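Local coordinates for protein endo-beta-N-acetylglucosaminidase F1 (Bacteroides thetaiotaomicron VPI-5482, PDB 6TCV) that probably cleaves high-mannose N-glycans between the two N-acetylglucosamine residues of their chitobiose core, as an endo-beta-N-acetylglucosaminidase of a human gut bacterium, at residues Arg214-Leu227 and Asp267-Leu281. The protein carries 2 engineered substitutions. Residues are numbered along the deposited sequence; the frame is centred on the assembly and turned at random. Where two conformers were deposited one is given.
With MAN (alpha-D-mannopyranose), chain B; MAN (alpha-D-mannopyranose), chain C.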
ATOM      1  N   ARG A 214       7.681  20.083  16.674  1.00 15.40           N
ATOM      2  CA  ARG A 214       7.978  19.087  15.656  1.00 18.75           C
ATOM      3  C   ARG A 214       6.819  18.925  14.689  1.00 16.50           C
ATOM      4  O   ARG A 214       5.669  19.219  15.040  1.00 16.36           O
ATOM      5  CB  ARG A 214       8.423  17.759  16.228  1.00 21.80           C
ATOM      6  CG  ARG A 214       7.369  17.156  17.037  1.00 19.18           C
ATOM      7  CD  ARG A 214       7.921  15.810  17.583  1.00 35.01           C
ATOM      8  NE  ARG A 214       7.618  14.670  16.697  1.00 41.27           N
ATOM      9  CZ  ARG A 214       7.896  13.384  16.971  1.00 50.77           C
ATOM     10  NH1 ARG A 214       7.580  12.372  16.099  1.00 26.93           N
ATOM     11  NH2 ARG A 214       8.515  13.111  18.120  1.00 47.10           N
ATOM     12  N   PRO A 215       7.056  18.353  13.510  1.00 15.23           N
ATOM     13  CA  PRO A 215       5.933  17.949  12.662  1.00 14.35           C
ATOM     14  C   PRO A 215       5.100  16.869  13.333  1.00 14.96           C
ATOM     15  O   PRO A 215       5.590  16.098  14.145  1.00 15.19           O
ATOM     16  CB  PRO A 215       6.636  17.367  11.415  1.00 15.61           C
ATOM     17  CG  PRO A 215       8.065  17.939  11.488  1.00 16.45           C
ATOM     18  CD  PRO A 215       8.372  18.052  12.894  1.00 16.29           C
ATOM     19  N   ARG A 216       3.828  16.779  12.955  1.00 14.37           N
ATOM     20  CA  ARG A 216       2.964  15.697  13.418  1.00 13.36           C
ATOM     21  C   ARG A 216       1.987  15.333  12.309  1.00 15.52           C
ATOM     22  O   ARG A 216       1.735  16.105  11.374  1.00 14.59           O
ATOM     23  CB  ARG A 216       2.154  16.162  14.633  1.00 14.86           C
ATOM     24  CG  ARG A 216       1.102  17.259  14.343  1.00 15.72           C
ATOM     25  CD  ARG A 216       0.005  17.547  15.443  1.00 20.79           C
ATOM     26  NE  ARG A 216      -0.714  16.367  15.864  1.00 21.49           N
ATOM     27  CZ  ARG A 216      -1.131  16.113  17.081  1.00 28.99           C
ATOM     28  NH1 ARG A 216      -0.905  16.982  18.056  1.00 32.86           N
ATOM     29  NH2 ARG A 216      -1.804  14.994  17.324  1.00 33.83           N
ATOM     30  N   VAL A 217       1.426  14.134  12.453  1.00 13.78           N
ATOM     31  CA  VAL A 217       0.208  13.779  11.734  1.00 13.43           C
ATOM     32  C   VAL A 217      -0.914  14.560  12.397  1.00 14.96           C
ATOM     33  O   VAL A 217      -1.130  14.475  13.622  1.00 15.95           O
ATOM     34  CB  VAL A 217      -0.040  12.274  11.845  1.00 14.49           C
ATOM     35  CG1 VAL A 217      -1.363  11.870  11.208  1.00 15.86           C
ATOM     36  CG2 VAL A 217       1.094  11.507  11.228  1.00 14.29           C
ATOM     37  N   GLN A 218      -1.650  15.313  11.595  1.00 14.53           N
ATOM     38  CA  GLN A 218      -2.769  16.101  12.059  1.00 13.39           C
ATOM     39  C   GLN A 218      -3.992  15.628  11.302  1.00 15.53           C
ATOM     40  O   GLN A 218      -4.046  15.726  10.066  1.00 15.60           O
ATOM     41  CB  GLN A 218      -2.488  17.592  11.804  1.00 16.90           C
ATOM     42  CG  GLN A 218      -3.647  18.503  12.255  1.00 18.72           C
ATOM     43  CD  GLN A 218      -3.395  19.989  12.012  1.00 23.38           C
ATOM     44  OE1 GLN A 218      -2.493  20.563  12.619  1.00 27.71           O
ATOM     45  NE2 GLN A 218      -4.209  20.611  11.185  1.00 25.06           N
ATOM     46  N   CYS A 219      -5.010  15.210  12.036  1.00 14.81           N
ATOM     47  CA  CYS A 219      -6.211  14.623  11.448  1.00 14.02           C
ATOM     48  C   CYS A 219      -7.342  15.611  11.635  1.00 15.95           C
ATOM     49  O   CYS A 219      -7.663  16.026  12.758  1.00 16.86           O
ATOM     50  CB  CYS A 219      -6.554  13.316  12.176  1.00 15.01           C
ATOM     51  SG  CYS A 219      -5.347  12.006  11.832  1.00 16.09           S
ATOM     52  N   ASN A 220      -7.971  15.992  10.535  1.00 14.35           N
ATOM     53  CA  ASN A 220      -9.155  16.833  10.580  1.00 15.49           C
ATOM     54  C   ASN A 220     -10.304  16.054  11.199  1.00 14.86           C
ATOM     55  O   ASN A 220     -10.213  14.838  11.425  1.00 15.03           O
ATOM     56  CB  ASN A 220      -9.468  17.447   9.212  1.00 15.06           C
ATOM     57  CG  ASN A 220     -10.013  16.452   8.232  1.00 15.80           C
ATOM     58  OD1 ASN A 220     -10.920  15.667   8.547  1.00 15.13           O
ATOM     59  ND2 ASN A 220      -9.589  16.571   6.975  1.00 15.70           N
ATOM     60  N   PRO A 221     -11.400  16.719  11.526  1.00 15.97           N
ATOM     61  CA  PRO A 221     -12.452  15.988  12.260  1.00 15.86           C
ATOM     62  C   PRO A 221     -13.054  14.821  11.513  1.00 16.82           C
ATOM     63  O   PRO A 221     -13.486  13.836  12.135  1.00 17.16           O
ATOM     64  CB  PRO A 221     -13.506  17.060  12.565  1.00 17.49           C
ATOM     65  CG  PRO A 221     -12.731  18.352  12.571  1.00 18.60           C
ATOM     66  CD  PRO A 221     -11.686  18.168  11.478  1.00 16.48           C
ATOM     67  N   ASN A 222     -13.073  14.838  10.185  1.00 15.85           N
ATOM     68  CA  ASN A 222     -13.597  13.722   9.430  1.00 16.04           C
ATOM     69  C   ASN A 222     -12.657  12.531   9.452  1.00 15.61           C
ATOM     70  O   ASN A 222     -13.095  11.370   9.615  1.00 15.91           O
ATOM     71  CB  ASN A 222     -13.851  14.192   8.017  1.00 15.57           C
ATOM     72  CG  ASN A 222     -14.836  15.323   7.952  1.00 16.30           C
ATOM     73  OD1 ASN A 222     -15.925  15.277   8.537  1.00 17.08           O
ATOM     74  ND2 ASN A 222     -14.410  16.420   7.345  1.00 16.48           N
ATOM     75  N   VAL A 223     -11.359  12.771   9.251  1.00 14.56           N
ATOM     76  CA  VAL A 223     -10.374  11.711   9.368  1.00 14.29           C
ATOM     77  C   VAL A 223     -10.390  11.129  10.781  1.00 14.39           C
ATOM     78  O   VAL A 223     -10.397   9.901  10.970  1.00 15.23           O
ATOM     79  CB  VAL A 223      -8.979  12.230   8.955  1.00 14.66           C
ATOM     80  CG1 VAL A 223      -7.919  11.202   9.193  1.00 15.61           C
ATOM     81  CG2 VAL A 223      -8.968  12.632   7.509  1.00 15.62           C
ATOM     82  N   GLN A 224     -10.385  11.995  11.774  1.00 15.32           N
ATOM     83  CA  GLN A 224     -10.345  11.532  13.154  1.00 16.64           C
ATOM     84  C   GLN A 224     -11.569  10.694  13.475  1.00 16.23           C
ATOM     85  O   GLN A 224     -11.467   9.685  14.181  1.00 16.24           O
ATOM     86  CB  GLN A 224     -10.198  12.713  14.095  1.00 18.10           C
ATOM     87  CG  GLN A 224      -9.887  12.274  15.562  1.00 20.89           C
ATOM     88  CD  GLN A 224      -8.515  11.617  15.619  1.00 23.77           C
ATOM     89  OE1 GLN A 224      -7.525  12.208  15.210  1.00 27.78           O
ATOM     90  NE2 GLN A 224      -8.432  10.411  16.184  1.00 25.61           N
ATOM     91  N   TYR A 225     -12.747  11.079  12.955  1.00 16.53           N
ATOM     92  CA  TYR A 225     -13.959  10.313  13.216  1.00 16.40           C
ATOM     93  C   TYR A 225     -13.821   8.897  12.649  1.00 16.51           C
ATOM     94  O   TYR A 225     -14.213   7.920  13.291  1.00 16.37           O
ATOM     95  CB  TYR A 225     -15.161  10.996  12.556  1.00 18.87           C
ATOM     96  CG  TYR A 225     -16.455  10.343  12.964  1.00 18.67           C
ATOM     97  CD1 TYR A 225     -16.968   9.283  12.249  1.00 17.98           C
ATOM     98  CD2 TYR A 225     -17.183  10.830  14.047  1.00 20.22           C
ATOM     99  CE1 TYR A 225     -18.129   8.701  12.616  1.00 18.98           C
ATOM    100  CE2 TYR A 225     -18.381  10.253  14.388  1.00 20.51           C
ATOM    101  CZ  TYR A 225     -18.829   9.194  13.681  1.00 20.05           C
ATOM    102  OH  TYR A 225     -20.031   8.606  14.069  1.00 24.23           O
ATOM    103  N   LEU A 226     -13.265   8.738  11.430  1.00 15.37           N
ATOM    104  CA  LEU A 226     -13.087   7.403  10.884  1.00 14.57           C
ATOM    105  C   LEU A 226     -12.148   6.574  11.734  1.00 16.16           C
ATOM    106  O   LEU A 226     -12.414   5.403  11.992  1.00 17.43           O
ATOM    107  CB  LEU A 226     -12.522   7.453   9.463  1.00 17.12           C
ATOM    108  CG  LEU A 226     -13.423   7.904   8.334  1.00 17.44           C
ATOM    109  CD1 LEU A 226     -12.648   7.985   7.043  1.00 16.84           C
ATOM    110  CD2 LEU A 226     -14.589   6.966   8.228  1.00 19.85           C
ATOM    111  N   LEU A 227     -11.012   7.153  12.162  1.00 15.43           N
ATOM    112  CA  LEU A 227     -10.060   6.398  12.985  1.00 15.81           C
ATOM    113  C   LEU A 227     -10.701   6.013  14.295  1.00 15.74           C
ATOM    114  O   LEU A 227     -10.561   4.874  14.770  1.00 16.69           O
ATOM    115  CB  LEU A 227      -8.783   7.192  13.206  1.00 16.32           C
ATOM    116  CG  LEU A 227      -8.034   7.529  11.909  1.00 16.24           C
ATOM    117  CD1 LEU A 227      -6.847   8.444  12.240  1.00 19.81           C
ATOM    118  CD2 LEU A 227      -7.543   6.290  11.178  1.00 17.14           C
ATOM    119  N   ASP A 267      11.536  10.477  12.420  1.00 14.49           N
ATOM    120  CA  ASP A 267      10.500  10.571  13.449  1.00 14.67           C
ATOM    121  C   ASP A 267       9.114  10.560  12.829  1.00 13.46           C
ATOM    122  O   ASP A 267       8.212   9.905  13.345  1.00 13.54           O
ATOM    123  CB  ASP A 267      10.695  11.811  14.320  1.00 15.06           C
ATOM    124  CG  ASP A 267      11.976  11.788  15.087  1.00 17.76           C
ATOM    125  OD1 ASP A 267      12.638  10.773  15.248  1.00 17.40           O
ATOM    126  OD2 ASP A 267      12.151  12.804  15.891  1.00 22.77           O
ATOM    127  N   PHE A 268       8.919  11.286  11.723  1.00 13.73           N
ATOM    128  CA  PHE A 268       7.588  11.330  11.137  1.00 13.17           C
ATOM    129  C   PHE A 268       7.215   9.963  10.588  1.00 13.27           C
ATOM    130  O   PHE A 268       6.062   9.516  10.770  1.00 13.00           O
ATOM    131  CB  PHE A 268       7.541  12.413  10.051  1.00 13.67           C
ATOM    132  CG  PHE A 268       6.166  12.641   9.513  1.00 13.50           C
ATOM    133  CD1 PHE A 268       5.191  13.275  10.279  1.00 13.93           C
ATOM    134  CD2 PHE A 268       5.814  12.144   8.273  1.00 13.84           C
ATOM    135  CE1 PHE A 268       3.922  13.438   9.760  1.00 14.87           C
ATOM    136  CE2 PHE A 268       4.563  12.298   7.788  1.00 14.21           C
ATOM    137  CZ  PHE A 268       3.623  12.944   8.547  1.00 14.82           C
ATOM    138  N   ALA A 269       8.183   9.258   9.981  1.00 13.90           N
ATOM    139  CA  ALA A 269       7.935   7.899   9.506  1.00 12.95           C
ATOM    140  C   ALA A 269       7.489   6.996  10.640  1.00 13.57           C
ATOM    141  O   ALA A 269       6.551   6.195  10.482  1.00 13.43           O
ATOM    142  CB  ALA A 269       9.227   7.347   8.926  1.00 13.70           C
ATOM    143  N   ARG A 270       8.127   7.123  11.800  1.00 12.94           N
ATOM    144  CA  ARG A 270       7.797   6.300  12.956  1.00 12.83           C
ATOM    145  C   ARG A 270       6.420   6.655  13.511  1.00 13.39           C
ATOM    146  O   ARG A 270       5.692   5.772  13.956  1.00 14.10           O
ATOM    147  CB  ARG A 270       8.934   6.383  13.988  1.00 14.16           C
ATOM    148  CG  ARG A 270      10.182   5.726  13.395  1.00 16.71           C
ATOM    149  CD  ARG A 270      11.482   6.103  14.050  1.00 19.58           C
ATOM    150  NE  ARG A 270      12.552   5.682  13.110  1.00 22.27           N
ATOM    151  CZ  ARG A 270      13.843   5.817  13.323  1.00 24.36           C
ATOM    152  NH1 ARG A 270      14.255   6.349  14.449  1.00 24.22           N
ATOM    153  NH2 ARG A 270      14.729   5.410  12.417  1.00 26.16           N
ATOM    154  N   GLU A 271       6.026   7.936  13.417  1.00 12.15           N
ATOM    155  CA  GLU A 271       4.666   8.331  13.809  1.00 12.94           C
ATOM    156  C   GLU A 271       3.619   7.759  12.859  1.00 12.39           C
ATOM    157  O   GLU A 271       2.573   7.260  13.310  1.00 13.15           O
ATOM    158  CB  GLU A 271       4.597   9.856  13.883  1.00 12.79           C
ATOM    159  CG  GLU A 271       3.296  10.346  14.453  1.00 13.12           C
ATOM    160  CD  GLU A 271       3.338  11.780  14.853  1.00 16.40           C
ATOM    161  OE1 GLU A 271       4.308  12.158  15.589  1.00 16.31           O
ATOM    162  OE2 GLU A 271       2.344  12.506  14.662  1.00 17.67           O
ATOM    163  N   VAL A 272       3.895   7.815  11.554  1.00 12.42           N
ATOM    164  CA  VAL A 272       2.978   7.221  10.596  1.00 11.79           C
ATOM    165  C   VAL A 272       2.826   5.724  10.860  1.00 12.43           C
ATOM    166  O   VAL A 272       1.706   5.195  10.840  1.00 12.84           O
ATOM    167  CB  VAL A 272       3.463   7.510   9.173  1.00 13.16           C
ATOM    168  CG1 VAL A 272       2.722   6.659   8.127  1.00 14.34           C
ATOM    169  CG2 VAL A 272       3.319   8.981   8.841  1.00 14.55           C
ATOM    170  N   ALA A 273       3.928   5.006  11.091  1.00 12.60           N
ATOM    171  CA  ALA A 273       3.836   3.592  11.379  1.00 13.13           C
ATOM    172  C   ALA A 273       3.020   3.363  12.628  1.00 13.24           C
ATOM    173  O   ALA A 273       2.290   2.369  12.729  1.00 13.89           O
ATOM    174  CB  ALA A 273       5.239   2.990  11.491  1.00 14.45           C
ATOM    175  N   GLN A 274       3.180   4.224  13.654  1.00 13.18           N
ATOM    176  CA  GLN A 274       2.416   4.058  14.886  1.00 13.07           C
ATOM    177  C   GLN A 274       0.933   4.209  14.611  1.00 12.46           C
ATOM    178  O   GLN A 274       0.127   3.450  15.165  1.00 12.77           O
ATOM    179  CB  GLN A 274       2.902   5.106  15.899  1.00 14.90           C
ATOM    180  CG  GLN A 274       2.321   4.889  17.281  1.00 16.73           C
ATOM    181  CD  GLN A 274       0.957   5.445  17.480  1.00 14.77           C
ATOM    182  OE1 GLN A 274       0.631   6.488  16.945  1.00 17.35           O
ATOM    183  NE2 GLN A 274       0.145   4.752  18.294  1.00 16.99           N
ATOM    184  N   TYR A 275       0.554   5.173  13.782  1.00 12.68           N
ATOM    185  CA  TYR A 275      -0.863   5.300  13.398  1.00 13.24           C
ATOM    186  C   TYR A 275      -1.360   4.020  12.727  1.00 13.76           C
ATOM    187  O   TYR A 275      -2.460   3.538  13.008  1.00 13.75           O
ATOM    188  CB  TYR A 275      -1.089   6.497  12.440  1.00 14.21           C
ATOM    189  CG  TYR A 275      -1.440   7.781  13.123  1.00 14.93           C
ATOM    190  CD1 TYR A 275      -0.483   8.521  13.762  1.00 14.31           C
ATOM    191  CD2 TYR A 275      -2.752   8.264  13.078  1.00 16.00           C
ATOM    192  CE1 TYR A 275      -0.813   9.708  14.417  1.00 16.46           C
ATOM    193  CE2 TYR A 275      -3.084   9.421  13.700  1.00 17.77           C
ATOM    194  CZ  TYR A 275      -2.115  10.132  14.346  1.00 17.49           C
ATOM    195  OH  TYR A 275      -2.424  11.336  14.998  1.00 22.34           O
ATOM    196  N   CYS A 276      -0.563   3.454  11.821  1.00 13.20           N
ATOM    197  CA  CYS A 276      -1.009   2.271  11.086  1.00 13.51           C
ATOM    198  C   CYS A 276      -1.117   1.082  12.000  1.00 13.96           C
ATOM    199  O   CYS A 276      -1.973   0.203  11.769  1.00 15.51           O
ATOM    200  CB  CYS A 276      -0.054   2.015   9.896  1.00 14.08           C
ATOM    201  SG  CYS A 276      -0.191   3.229   8.575  1.00 13.98           S
ATOM    202  N   LYS A 277      -0.285   0.990  13.018  1.00 13.80           N
ATOM    203  CA  LYS A 277      -0.390  -0.075  13.993  1.00 15.24           C
ATOM    204  C   LYS A 277      -1.602   0.146  14.904  1.00 16.21           C
ATOM    205  O   LYS A 277      -2.429  -0.753  15.112  1.00 16.50           O
ATOM    206  CB  LYS A 277       0.902  -0.132  14.826  1.00 16.37           C
ATOM    207  CG  LYS A 277       0.909  -1.269  15.837  1.00 21.08           C
ATOM    208  CD  LYS A 277       2.183  -1.226  16.652  1.00 24.14           C
ATOM    209  CE  LYS A 277       2.053  -1.942  17.978  1.00 42.48           C
ATOM    210  NZ  LYS A 277       2.112  -3.387  17.712  1.00 45.09           N
ATOM    211  N   ALA A 278      -1.744   1.333  15.464  1.00 14.74           N
ATOM    212  CA  ALA A 278      -2.799   1.585  16.454  1.00 15.98           C
ATOM    213  C   ALA A 278      -4.175   1.414  15.863  1.00 15.39           C
ATOM    214  O   ALA A 278      -5.090   0.944  16.552  1.00 17.34           O
ATOM    215  CB  ALA A 278      -2.627   3.003  17.034  1.00 17.16           C
ATOM    216  N   TYR A 279      -4.362   1.815  14.619  1.00 14.67           N
ATOM    217  CA  TYR A 279      -5.671   1.774  13.979  1.00 13.53           C
ATOM    218  C   TYR A 279      -5.824   0.572  13.049  1.00 14.22           C
ATOM    219  O   TYR A 279      -6.846   0.452  12.363  1.00 15.79           O
ATOM    220  CB  TYR A 279      -6.014   3.069  13.278  1.00 15.36           C
ATOM    221  CG  TYR A 279      -6.076   4.262  14.223  1.00 15.12           C
ATOM    222  CD1 TYR A 279      -7.106   4.350  15.173  1.00 15.68           C
ATOM    223  CD2 TYR A 279      -5.125   5.263  14.230  1.00 16.73           C
ATOM    224  CE1 TYR A 279      -7.209   5.439  16.028  1.00 16.89           C
ATOM    225  CE2 TYR A 279      -5.228   6.373  15.126  1.00 17.28           C
ATOM    226  CZ  TYR A 279      -6.256   6.421  16.004  1.00 17.61           C
ATOM    227  OH  TYR A 279      -6.344   7.507  16.850  1.00 20.97           O
ATOM    228  N   ASN A 280      -4.847  -0.329  13.051  0.65 15.04           N
ATOM    229  CA  ASN A 280      -4.916  -1.580  12.282  0.65 15.40           C
ATOM    230  C   ASN A 280      -5.203  -1.276  10.807  0.65 16.27           C
ATOM    231  O   ASN A 280      -6.225  -1.702  10.232  0.65 14.42           O
ATOM    232  CB  ASN A 280      -5.910  -2.555  12.924  0.65 15.59           C
ATOM    233  CG  ASN A 280      -5.733  -4.003  12.483  0.65 18.57           C
ATOM    234  OD1 ASN A 280      -4.724  -4.419  11.905  0.65 18.83           O
ATOM    235  ND2 ASN A 280      -6.744  -4.816  12.829  0.65 20.13           N
ATOM    236  N   LEU A 281      -4.298  -0.504  10.199  1.00 12.74           N
ATOM    237  CA  LEU A 281      -4.353  -0.123   8.797  1.00 12.23           C
ATOM    238  C   LEU A 281      -3.244  -0.834   8.033  1.00 13.58           C
ATOM    239  O   LEU A 281      -2.373  -1.481   8.619  1.00 15.70           O
ATOM    240  CB  LEU A 281      -4.251   1.384   8.605  1.00 13.25           C
ATOM    241  CG  LEU A 281      -5.230   2.205   9.452  1.00 14.92           C
ATOM    242  CD1 LEU A 281      -5.014   3.669   9.152  1.00 17.62           C
ATOM    243  CD2 LEU A 281      -6.681   1.786   9.089  1.00 17.99           C
TER
HETATM  244  C1  MAN B   9     -10.271  19.916   6.168  1.00 16.80           C
HETATM  245  C2  MAN B   9     -11.627  19.381   6.610  1.00 16.76           C
HETATM  246  C3  MAN B   9     -12.735  19.913   5.706  1.00 18.31           C
HETATM  247  C4  MAN B   9     -12.672  21.431   5.641  1.00 18.51           C
HETATM  248  C5  MAN B   9     -11.284  21.823   5.150  1.00 18.51           C
HETATM  249  C6  MAN B   9     -11.076  23.313   5.111  1.00 20.96           C
HETATM  250  O2  MAN B   9     -11.838  19.754   7.980  1.00 18.66           O
HETATM  251  O3  MAN B   9     -13.979  19.446   6.196  1.00 19.61           O
HETATM  252  O4  MAN B   9     -13.636  21.936   4.720  1.00 20.10           O
HETATM  253  O5  MAN B   9     -10.308  21.321   6.070  1.00 17.87           O
HETATM  254  O6  MAN B   9      -9.809  23.616   4.488  1.00 23.11           O
HETATM  255  C1  MAN C   8      -8.778  19.959   2.924  1.00 13.80           C
HETATM  256  C2  MAN C   8      -8.636  19.745   4.425  1.00 13.25           C
HETATM  257  C3  MAN C   8      -7.517  18.746   4.670  1.00 13.34           C
HETATM  258  C4  MAN C   8      -7.735  17.455   3.891  1.00 12.42           C
HETATM  259  C5  MAN C   8      -7.977  17.738   2.412  1.00 12.74           C
HETATM  260  C6  MAN C   8      -8.452  16.519   1.647  1.00 12.87           C
HETATM  261  O2  MAN C   8      -9.915  19.303   4.932  1.00 14.08           O
HETATM  262  O3  MAN C   8      -7.473  18.426   6.061  1.00 14.03           O
HETATM  263  O4  MAN C   8      -6.557  16.652   3.953  1.00 13.16           O
HETATM  264  O5  MAN C   8      -9.028  18.726   2.276  1.00 13.73           O
HETATM  265  O6  MAN C   8      -8.725  16.873   0.277  1.00 13.41           O
HETATM  266  O   HOH W   1       4.634  14.616  16.366  1.00 16.39           O
HETATM  267  O   HOH W   2      -0.530  12.766  15.805  1.00 24.13           O
HETATM  268  O   HOH W   3      -5.015  12.265  15.614  1.00 28.67           O
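Leu227 CB sits over the centre of one face of the Tyr279 ring, 3.7 Å from the centroid and 13° off the normal, a CH-pi contact. Val217 CG1 likewise covers one face of Tyr275, displaced toward the rim, while Leu227 CD1 and waters 2 and 3 lie at that ring's edge; Cys219 SG approaches obliquely, 3.9 Å from Tyr275 CE2. The edge of Phe268 meets the backbone of Arg216, and Val217 CG2 packs 3.7 Å from Phe268 CE1. Glu271 stretches out to the strand, its CG turned opposite the backbone N: Val217 N donates to Glu271 OE2 (2.9 Å, 161°), from above the carboxylate plane. Glu271 OE1 makes a salt bridge with Arg214 NH1 at 3.3 Å, by charge alone, as no N-H is aimed at the oxygen. Replacing Tyr279 by an alanine would probably take the ring face from Leu227 CB and leave a gap there. Asn220 N-caps its helix through OD1, which accepts from Val223 N, while its ND2 donates to O3 of the chain C mannose. The axes of helix 267-278 and strand 214-218 run 23° from parallel, consistent with an outer helix of a (beta/alpha) barrel, helix 262-278 linking parallel strands 243-249 and 283-287.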